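Local coordinates for protein polyphenol oxidase, chloroplastic (Malus domestica, PDB 6ELV) that catalyses, as the full-length copper enzyme, the oxidation of mono- and o-diphenols to o-diquinones, and is represented here by its separately expressed C-terminal domain, at residues F17-L21 and V134-I139; V66-D72 and D120-T126; T81-G85 and L111-I115. All coordinates share one frame. Where two conformers were deposited one is given. Residues are numbered along the deposited sequence.

Contact 1: residues F17-L21 and V134-I139; sequences FPISL and VKIGGI
Segments F17-L21 and V134-I139 run antiparallel, Leu21 opposite Val134 and Phe17 opposite Gly138. At Val134, O accepts from Leu21 N (2.9 Å) and CG1 meets Leu21 CB (3.9 Å); its N donates to two waters, one bound to Ser20 OG, the other to Leu21 O. Lys135 forms the non-hydrogen-bonded pair with Ser20 (CA-CA 4.4 Å); its CE lies 3.6 Å from Pro18 CB, while NZ bonds Gly53 O. Ile136 and Ile19 form the hydrogen-bonded pair: Ile136 N to Ile19 O 2.8 Å, Ile19 N to Ile136 O 3.0 Å. The peptide before Pro18 is cis, and Phe17 (chi1 m) sets CB 3.4 Å from Gly137 O and CE2 3.8 Å from Ile136 CG2. Gly137 and Gly138 form a classic bulge opposite Glu52. Beyond it, Ile139 (m, t) lays CG1 over one face of the Phe17 ring, CD1 3.7 Å from Phe17 CZ. A short edge strand, 19-20, thus borders an antiparallel four-stranded sheet.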
loop_
_atom_site.group_PDB
_atom_site.type_symbol
_atom_site.label_atom_id
_atom_site.label_comp_id
_atom_site.label_asym_id
_atom_site.label_seq_id
_atom_site.Cartn_x
_atom_site.Cartn_y
_atom_site.Cartn_z
ATOM N N PHE A 17 9.446 -7.477 2.952
ATOM C CA PHE A 17 9.292 -6.357 3.891
ATOM C C PHE A 17 9.789 -6.806 5.262
ATOM O O PHE A 17 9.638 -7.974 5.597
ATOM C CB PHE A 17 7.819 -5.930 3.989
ATOM C CG PHE A 17 7.282 -5.324 2.727
ATOM C CD1 PHE A 17 6.776 -6.127 1.718
ATOM C CD2 PHE A 17 7.276 -3.961 2.543
ATOM C CE1 PHE A 17 6.299 -5.580 0.551
ATOM C CE2 PHE A 17 6.792 -3.410 1.371
ATOM C CZ PHE A 17 6.309 -4.222 0.373
ATOM N N PRO A 18 10.363 -5.893 6.071
ATOM C CA PRO A 18 10.567 -4.464 5.802
ATOM C C PRO A 18 11.551 -4.182 4.678
ATOM O O PRO A 18 12.504 -4.940 4.471
ATOM C CB PRO A 18 11.140 -3.933 7.121
ATOM C CG PRO A 18 10.691 -4.897 8.142
ATOM C CD PRO A 18 10.724 -6.231 7.457
ATOM N N ILE A 19 11.313 -3.079 3.975
ATOM C CA ILE A 19 12.148 -2.655 2.861
ATOM C C ILE A 19 12.375 -1.156 2.947
ATOM O O ILE A 19 11.545 -0.413 3.472
ATOM C CB ILE A 19 11.518 -2.921 1.474
ATOM C CG1 ILE A 19 10.200 -2.174 1.316
ATOM C CG2 ILE A 19 11.341 -4.371 1.192
ATOM C CD1 ILE A 19 10.042 -1.568 -0.013
ATOM N N SER A 20 13.501 -0.713 2.405
ATOM C CA SER A 20 13.743 0.699 2.150
ATOM C C SER A 20 13.136 1.054 0.797
ATOM O O SER A 20 13.420 0.391 -0.208
ATOM C CB SER A 20 15.244 0.970 2.119
ATOM O OG SER A 20 15.510 2.200 1.471
ATOM N N LEU A 21 12.297 2.087 0.765
ATOM C CA LEU A 21 11.594 2.462 -0.463
ATOM C C LEU A 21 12.442 3.422 -1.300
ATOM O O LEU A 21 12.152 4.609 -1.447
ATOM C CB LEU A 21 10.236 3.051 -0.127
ATOM C CG LEU A 21 9.319 3.225 -1.334
ATOM C CD1 LEU A 21 8.895 1.880 -1.947
ATOM C CD2 LEU A 21 8.116 4.062 -0.964
ATOM N N VAL A 134 12.634 6.329 3.436
ATOM C CA VAL A 134 11.582 5.769 4.269
ATOM C C VAL A 134 11.657 4.250 4.215
ATOM O O VAL A 134 11.952 3.662 3.169
ATOM C CB VAL A 134 10.200 6.331 3.860
ATOM C CG1 VAL A 134 9.813 5.902 2.458
ATOM C CG2 VAL A 134 9.126 5.917 4.858
ATOM N N LYS A 135 11.396 3.624 5.358
ATOM C CA LYS A 135 11.231 2.186 5.489
ATOM C C LYS A 135 9.744 1.867 5.532
ATOM O O LYS A 135 8.959 2.580 6.164
ATOM C CB LYS A 135 11.894 1.675 6.776
ATOM C CG LYS A 135 11.494 0.250 7.170
ATOM C CD LYS A 135 11.974 -0.126 8.561
ATOM C CE LYS A 135 11.029 -1.083 9.255
ATOM N NZ LYS A 135 9.864 -0.410 9.914
ATOM N N ILE A 136 9.365 0.796 4.847
ATOM C CA ILE A 136 8.008 0.267 4.870
ATOM C C ILE A 136 8.067 -1.080 5.583
ATOM O O ILE A 136 8.782 -1.987 5.139
ATOM C CB ILE A 136 7.459 0.088 3.444
ATOM C CG1 ILE A 136 7.605 1.365 2.606
ATOM C CG2 ILE A 136 6.016 -0.413 3.505
ATOM C CD1 ILE A 136 6.798 2.525 3.118
ATOM N N GLY A 137 7.322 -1.215 6.679
ATOM C CA GLY A 137 7.376 -2.406 7.507
ATOM C C GLY A 137 6.616 -3.597 6.959
ATOM O O GLY A 137 7.074 -4.734 7.099
ATOM N N GLY A 138 5.457 -3.358 6.354
ATOM C CA GLY A 138 4.640 -4.439 5.814
ATOM C C GLY A 138 3.393 -3.865 5.179
ATOM O O GLY A 138 3.096 -2.675 5.305
ATOM N N ILE A 139 2.673 -4.728 4.460
ATOM C CA ILE A 139 1.445 -4.330 3.775
ATOM C C ILE A 139 0.423 -5.456 3.911
ATOM O O ILE A 139 0.747 -6.625 3.678
ATOM C CB ILE A 139 1.676 -4.003 2.280
ATOM C CG1 ILE A 139 2.801 -2.987 2.042
ATOM C CG2 ILE A 139 0.414 -3.469 1.656
ATOM C CD1 ILE A 139 2.991 -2.619 0.569
HETATM O O HOH W 1 14.584 4.731 1.418
HETATM O O HOH W 2 12.949 6.249 0.455
#

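Contact 2: residues V66-D72 and D120-T126; sequences VYVNDVD and DDSVVVT. With CA (calcium ion), chain B.
A calcium site closes the end of this antiparallel strand pair, strands 66-70 and 122-126 running at 155° with axes 4.6 Å apart. Asp70 binds the ion through OD1 and OD2 (both 2.5 Å), Asp120 through OD1 (2.6 Å) and OD2 (2.4 Å), and Asp72 through OD2 (2.4 Å); two waters complete seven ligand atoms. Asp70 OD1 also accepts from Asp72 N (2.8 Å), an Asx turn. A further water links Val71 N with Asp120 OD2 and Ser122 O. In the ladder, Tyr67 pairs with Thr126 (Tyr67 N to Thr126 O 2.9 Å, Thr126 N to Tyr67 O 2.8 Å) and Asn69 with Val124 (N to O 2.9 Å both ways). Between them, Val68 and Val125 form a non-hydrogen-bonded pair. On its face Val68 CG1 reaches Val123 CB (3.9 Å), and Val66 CG1 meets Val125 CG1 (3.9 Å). Asn69 (chi1 p) shares a water with Thr126 OG1 through OD1. Val71 packs CG2 on Val124 CG2 (4.1 Å). Such carboxylate-rich coordination, two aspartates bidentate, is typical of a calcium site.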
loop_
_atom_site.group_PDB
_atom_site.type_symbol
_atom_site.label_atom_id
_atom_site.label_comp_id
_atom_site.label_asym_id
_atom_site.label_seq_id
_atom_site.Cartn_x
_atom_site.Cartn_y
_atom_site.Cartn_z
ATOM N N VAL A 66 0.596 5.664 -3.493
ATOM C CA VAL A 66 0.159 4.274 -3.480
ATOM C C VAL A 66 -0.849 4.064 -4.596
ATOM O O VAL A 66 -1.817 4.831 -4.714
ATOM C CB VAL A 66 -0.476 3.908 -2.129
ATOM C CG1 VAL A 66 -0.842 2.427 -2.092
ATOM C CG2 VAL A 66 0.455 4.274 -0.981
ATOM N N TYR A 67 -0.625 3.021 -5.395
ATOM C CA TYR A 67 -1.507 2.642 -6.491
ATOM C C TYR A 67 -1.885 1.172 -6.352
ATOM O O TYR A 67 -1.169 0.381 -5.732
ATOM C CB TYR A 67 -0.839 2.865 -7.861
ATOM C CG TYR A 67 -0.558 4.313 -8.173
ATOM C CD1 TYR A 67 0.489 4.993 -7.558
ATOM C CD2 TYR A 67 -1.332 5.002 -9.094
ATOM C CE1 TYR A 67 0.741 6.317 -7.852
ATOM C CE2 TYR A 67 -1.082 6.326 -9.391
ATOM C CZ TYR A 67 -0.054 6.983 -8.753
ATOM O OH TYR A 67 0.201 8.306 -9.044
ATOM N N VAL A 68 -3.001 0.799 -6.967
ATOM C CA VAL A 68 -3.464 -0.586 -6.966
ATOM C C VAL A 68 -3.815 -0.989 -8.391
ATOM O O VAL A 68 -4.357 -0.184 -9.155
ATOM C CB VAL A 68 -4.689 -0.742 -6.030
ATOM C CG1 VAL A 68 -5.243 -2.161 -6.061
ATOM C CG2 VAL A 68 -4.310 -0.379 -4.609
ATOM N N ASN A 69 -3.544 -2.246 -8.741
ATOM C CA ASN A 69 -3.992 -2.777 -10.020
ATOM C C ASN A 69 -4.411 -4.229 -9.863
ATOM O O ASN A 69 -4.061 -4.901 -8.895
ATOM C CB ASN A 69 -2.971 -2.603 -11.173
ATOM C CG ASN A 69 -1.716 -3.459 -11.034
ATOM O OD1 ASN A 69 -0.700 -3.002 -10.505
ATOM N ND2 ASN A 69 -1.752 -4.677 -11.563
ATOM N N ASP A 70 -5.152 -4.694 -10.868
ATOM C CA ASP A 70 -5.635 -6.065 -10.932
ATOM C C ASP A 70 -4.444 -7.012 -11.065
ATOM O O ASP A 70 -3.581 -6.829 -11.935
ATOM C CB ASP A 70 -6.578 -6.157 -12.136
ATOM C CG ASP A 70 -7.296 -7.483 -12.251
ATOM O OD1 ASP A 70 -6.622 -8.538 -12.257
ATOM O OD2 ASP A 70 -8.544 -7.471 -12.397
ATOM N N VAL A 71 -4.409 -8.028 -10.198
ATOM C CA VAL A 71 -3.310 -8.982 -10.146
ATOM C C VAL A 71 -3.096 -9.720 -11.460
ATOM O O VAL A 71 -1.998 -10.220 -11.716
ATOM C CB VAL A 71 -3.538 -9.951 -8.966
ATOM C CG1 VAL A 71 -4.725 -10.871 -9.243
ATOM C CG2 VAL A 71 -2.272 -10.729 -8.645
ATOM N N ASP A 72 -4.115 -9.806 -12.299
ATOM C CA ASP A 72 -4.012 -10.530 -13.556
ATOM C C ASP A 72 -3.512 -9.669 -14.712
ATOM O O ASP A 72 -3.325 -10.183 -15.822
ATOM C CB ASP A 72 -5.381 -11.094 -13.900
ATOM C CG ASP A 72 -5.948 -11.956 -12.784
ATOM O OD1 ASP A 72 -5.264 -12.935 -12.407
ATOM O OD2 ASP A 72 -7.053 -11.655 -12.274
ATOM N N ASP A 120 -11.362 -10.976 -7.544
ATOM C CA ASP A 120 -10.016 -11.512 -7.380
ATOM C C ASP A 120 -9.713 -11.741 -5.899
ATOM O O ASP A 120 -10.292 -11.108 -5.013
ATOM C CB ASP A 120 -8.973 -10.544 -7.950
ATOM C CG ASP A 120 -9.059 -10.371 -9.471
ATOM O OD1 ASP A 120 -9.619 -11.234 -10.181
ATOM O OD2 ASP A 120 -8.527 -9.356 -9.956
ATOM N N ASP A 121 -8.767 -12.644 -5.634
ATOM C CA ASP A 121 -8.365 -12.964 -4.267
ATOM C C ASP A 121 -7.182 -12.136 -3.778
ATOM O O ASP A 121 -6.875 -12.169 -2.580
ATOM C CB ASP A 121 -8.006 -14.446 -4.141
ATOM C CG ASP A 121 -9.228 -15.337 -4.111
ATOM O OD1 ASP A 121 -10.244 -14.942 -3.505
ATOM O OD2 ASP A 121 -9.177 -16.434 -4.695
ATOM N N SER A 122 -6.511 -11.410 -4.669
ATOM C CA SER A 122 -5.374 -10.579 -4.310
ATOM C C SER A 122 -5.344 -9.426 -5.290
ATOM O O SER A 122 -6.036 -9.446 -6.307
ATOM C CB SER A 122 -4.072 -11.365 -4.415
ATOM O OG SER A 122 -3.890 -11.860 -5.729
ATOM N N VAL A 123 -4.532 -8.412 -4.969
ATOM C CA VAL A 123 -4.313 -7.251 -5.824
ATOM C C VAL A 123 -2.824 -6.946 -5.829
ATOM O O VAL A 123 -2.064 -7.449 -5.002
ATOM C CB VAL A 123 -5.118 -6.017 -5.361
ATOM C CG1 VAL A 123 -6.612 -6.315 -5.380
ATOM C CG2 VAL A 123 -4.659 -5.562 -3.964
ATOM N N VAL A 124 -2.409 -6.092 -6.761
ATOM C CA VAL A 124 -1.040 -5.588 -6.772
ATOM C C VAL A 124 -1.028 -4.171 -6.229
ATOM O O VAL A 124 -1.750 -3.297 -6.732
ATOM C CB VAL A 124 -0.433 -5.638 -8.181
ATOM C CG1 VAL A 124 0.941 -4.969 -8.186
ATOM C CG2 VAL A 124 -0.328 -7.083 -8.656
ATOM N N VAL A 125 -0.192 -3.938 -5.223
ATOM C CA VAL A 125 -0.001 -2.621 -4.631
ATOM C C VAL A 125 1.355 -2.106 -5.078
ATOM O O VAL A 125 2.367 -2.806 -4.936
ATOM C CB VAL A 125 -0.090 -2.681 -3.098
ATOM C CG1 VAL A 125 0.188 -1.310 -2.484
ATOM C CG2 VAL A 125 -1.490 -3.164 -2.682
ATOM N N THR A 126 1.374 -0.877 -5.585
ATOM C CA THR A 126 2.591 -0.211 -6.025
ATOM C C THR A 126 2.857 0.970 -5.103
ATOM O O THR A 126 1.956 1.777 -4.851
ATOM C CB THR A 126 2.431 0.266 -7.476
ATOM O OG1 THR A 126 2.208 -0.861 -8.335
ATOM C CG2 THR A 126 3.669 0.984 -7.984
HETATM CA CA CA B . -8.728 -9.939 -12.302
HETATM O O HOH W 3 -0.414 -1.267 -8.423
HETATM O O HOH W 4 -6.687 -7.997 -8.528
HETATM O O HOH W 5 -10.057 -11.780 -13.270
HETATM O O HOH W 6 -10.994 -9.116 -12.448
#

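Contact 3: residues T81-G85 and L111-I115; sequences TEFAG and LLEEI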
loop_
_atom_site.group_PDB
_atom_site.type_symbol
_atom_site.label_atom_id
_atom_site.label_comp_id
_atom_site.label_asym_id
_atom_site.label_seq_id
_atom_site.Cartn_x
_atom_site.Cartn_y
_atom_site.Cartn_z
ATOM N N THR A 81 -2.683 0.956 -13.381
ATOM C CA THR A 81 -2.704 1.231 -11.952
ATOM C C THR A 81 -3.574 2.435 -11.630
ATOM O O THR A 81 -3.651 3.409 -12.388
ATOM C CB THR A 81 -1.301 1.456 -11.383
ATOM O OG1 THR A 81 -0.748 2.666 -11.910
ATOM C CG2 THR A 81 -0.372 0.304 -11.684
ATOM N N GLU A 82 -4.200 2.363 -10.462
ATOM C CA GLU A 82 -5.178 3.337 -10.000
ATOM C C GLU A 82 -4.715 3.915 -8.675
ATOM O O GLU A 82 -4.439 3.164 -7.736
ATOM C CB GLU A 82 -6.514 2.633 -9.776
ATOM C CG GLU A 82 -7.627 3.563 -9.433
ATOM C CD GLU A 82 -8.009 4.449 -10.598
ATOM O OE1 GLU A 82 -7.811 4.036 -11.764
ATOM O OE2 GLU A 82 -8.492 5.571 -10.337
ATOM N N PHE A 83 -4.684 5.243 -8.591
ATOM C CA PHE A 83 -4.230 5.923 -7.389
ATOM C C PHE A 83 -5.149 5.618 -6.210
ATOM O O PHE A 83 -6.373 5.767 -6.297
ATOM C CB PHE A 83 -4.206 7.428 -7.655
ATOM C CG PHE A 83 -3.846 8.246 -6.451
ATOM C CD1 PHE A 83 -2.540 8.268 -5.966
ATOM C CD2 PHE A 83 -4.800 8.997 -5.788
ATOM C CE1 PHE A 83 -2.200 9.024 -4.846
ATOM C CE2 PHE A 83 -4.447 9.757 -4.661
ATOM C CZ PHE A 83 -3.150 9.763 -4.209
ATOM N N ALA A 84 -4.541 5.244 -5.085
ATOM C CA ALA A 84 -5.268 4.941 -3.855
ATOM C C ALA A 84 -5.044 5.949 -2.734
ATOM O O ALA A 84 -5.921 6.084 -1.864
ATOM C CB ALA A 84 -4.891 3.548 -3.341
ATOM N N GLY A 85 -3.908 6.634 -2.704
ATOM C CA GLY A 85 -3.616 7.571 -1.636
ATOM C C GLY A 85 -2.126 7.801 -1.534
ATOM O O GLY A 85 -1.340 7.253 -2.301
ATOM N N LEU A 111 -12.397 1.502 -5.097
ATOM C CA LEU A 111 -11.317 1.300 -6.051
ATOM C C LEU A 111 -11.419 -0.072 -6.712
ATOM O O LEU A 111 -11.256 -0.191 -7.934
ATOM C CB LEU A 111 -9.975 1.482 -5.342
ATOM C CG LEU A 111 -8.720 1.487 -6.226
ATOM C CD1 LEU A 111 -7.572 2.204 -5.543
ATOM C CD2 LEU A 111 -8.264 0.082 -6.592
ATOM N N LEU A 112 -11.679 -1.119 -5.923
ATOM C CA LEU A 112 -11.741 -2.457 -6.504
ATOM C C LEU A 112 -12.885 -2.569 -7.500
ATOM O O LEU A 112 -12.773 -3.268 -8.512
ATOM C CB LEU A 112 -11.868 -3.509 -5.407
ATOM C CG LEU A 112 -10.662 -3.609 -4.479
ATOM C CD1 LEU A 112 -10.881 -4.686 -3.430
ATOM C CD2 LEU A 112 -9.346 -3.813 -5.236
ATOM N N GLU A 113 -14.004 -1.901 -7.226
ATOM C CA GLU A 113 -15.107 -1.884 -8.184
ATOM C C GLU A 113 -14.707 -1.160 -9.466
ATOM O O GLU A 113 -15.032 -1.607 -10.574
ATOM C CB GLU A 113 -16.329 -1.219 -7.544
ATOM C CG GLU A 113 -17.572 -1.235 -8.408
ATOM C CD GLU A 113 -18.758 -0.562 -7.738
ATOM O OE1 GLU A 113 -18.694 -0.312 -6.518
ATOM O OE2 GLU A 113 -19.759 -0.290 -8.430
ATOM N N GLU A 114 -13.997 -0.040 -9.331
ATOM C CA GLU A 114 -13.618 0.766 -10.489
ATOM C C GLU A 114 -12.615 0.043 -11.375
ATOM O O GLU A 114 -12.703 0.115 -12.606
ATOM C CB GLU A 114 -13.066 2.106 -10.012
ATOM C CG GLU A 114 -14.141 2.975 -9.401
ATOM C CD GLU A 114 -13.587 4.073 -8.528
ATOM O OE1 GLU A 114 -12.398 4.415 -8.692
ATOM O OE2 GLU A 114 -14.339 4.584 -7.667
ATOM N N ILE A 115 -11.651 -0.654 -10.774
ATOM C CA ILE A 115 -10.687 -1.403 -11.577
ATOM C C ILE A 115 -11.212 -2.764 -11.985
ATOM O O ILE A 115 -10.548 -3.462 -12.757
ATOM C CB ILE A 115 -9.297 -1.504 -10.922
ATOM C CG1 ILE A 115 -9.316 -2.401 -9.687
ATOM C CG2 ILE A 115 -8.781 -0.123 -10.596
ATOM C CD1 ILE A 115 -7.927 -2.742 -9.171
#
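Strand 82-85 and helix 111-115 run almost exactly antiparallel, at 177°, with their axes 10.0 Å apart, the spacing of a helix packed against a beta-sheet. The strand lies on the sheet's outermost strand, 82-89, and the helical turn, closed by Ile115 N to Leu111 O (2.9 Å), comes from helix 109-115. CA atoms approach to 7.4 Å for both Glu82 with Ile115 and Ala84 with Leu111, and no hydrogen bond crosses between the segments. At its far end the strand carries a classic beta bulge, Ala84 and Gly85 both facing Val66; the positive phi of Gly85 would press a side chain against the preceding carbonyl, so glycine suits the position.

Leu111 (chi1 t, chi2 t) extends its CD1 toward the strand, 3.7 Å from Ala84 CB, 3.8 Å from Phe83 O and 3.9 Å from Glu82 O. One turn later, Ile115 (chi1 p) brings CG2 to 3.7 Å from Glu82 CB. Leu111 and Ile115 also rest on Val68 of the adjoining strand, so the helix bridges two strands of the sheet. Phe83 points CB away from the helix. Toward solvent the aliphatic part of Glu82 covers Leu111, CG to CG 4.0 Å, while its carboxylate faces that of Glu114: the like-charged atoms Glu82 OE2 and Glu114 OE1 stand 4.4 Å apart.

In the fold
Contacts 2 and 3 lie side by side, their centres about 9 Å apart, in the five-stranded mixed sheet where strands 122-131, 62-70 and 82-89 are successive neighbours. Val66 of contact 2 joins Ala84 and Gly85 of contact 3 through probable backbone hydrogen bonds. Contact 1 belongs to the other, four-stranded antiparallel sheet, with centres about 18 Å from contact 2 and 21 Å from contact 3. Along the chain the three are nested: contact 3 inside the loop closed by contact 2, and that inside contact 1. Leu127 on strand 122-131 packs against Leu21, Ile136 and Ile139, so the two sheets meet face to face, with the calcium site at one end of the domain.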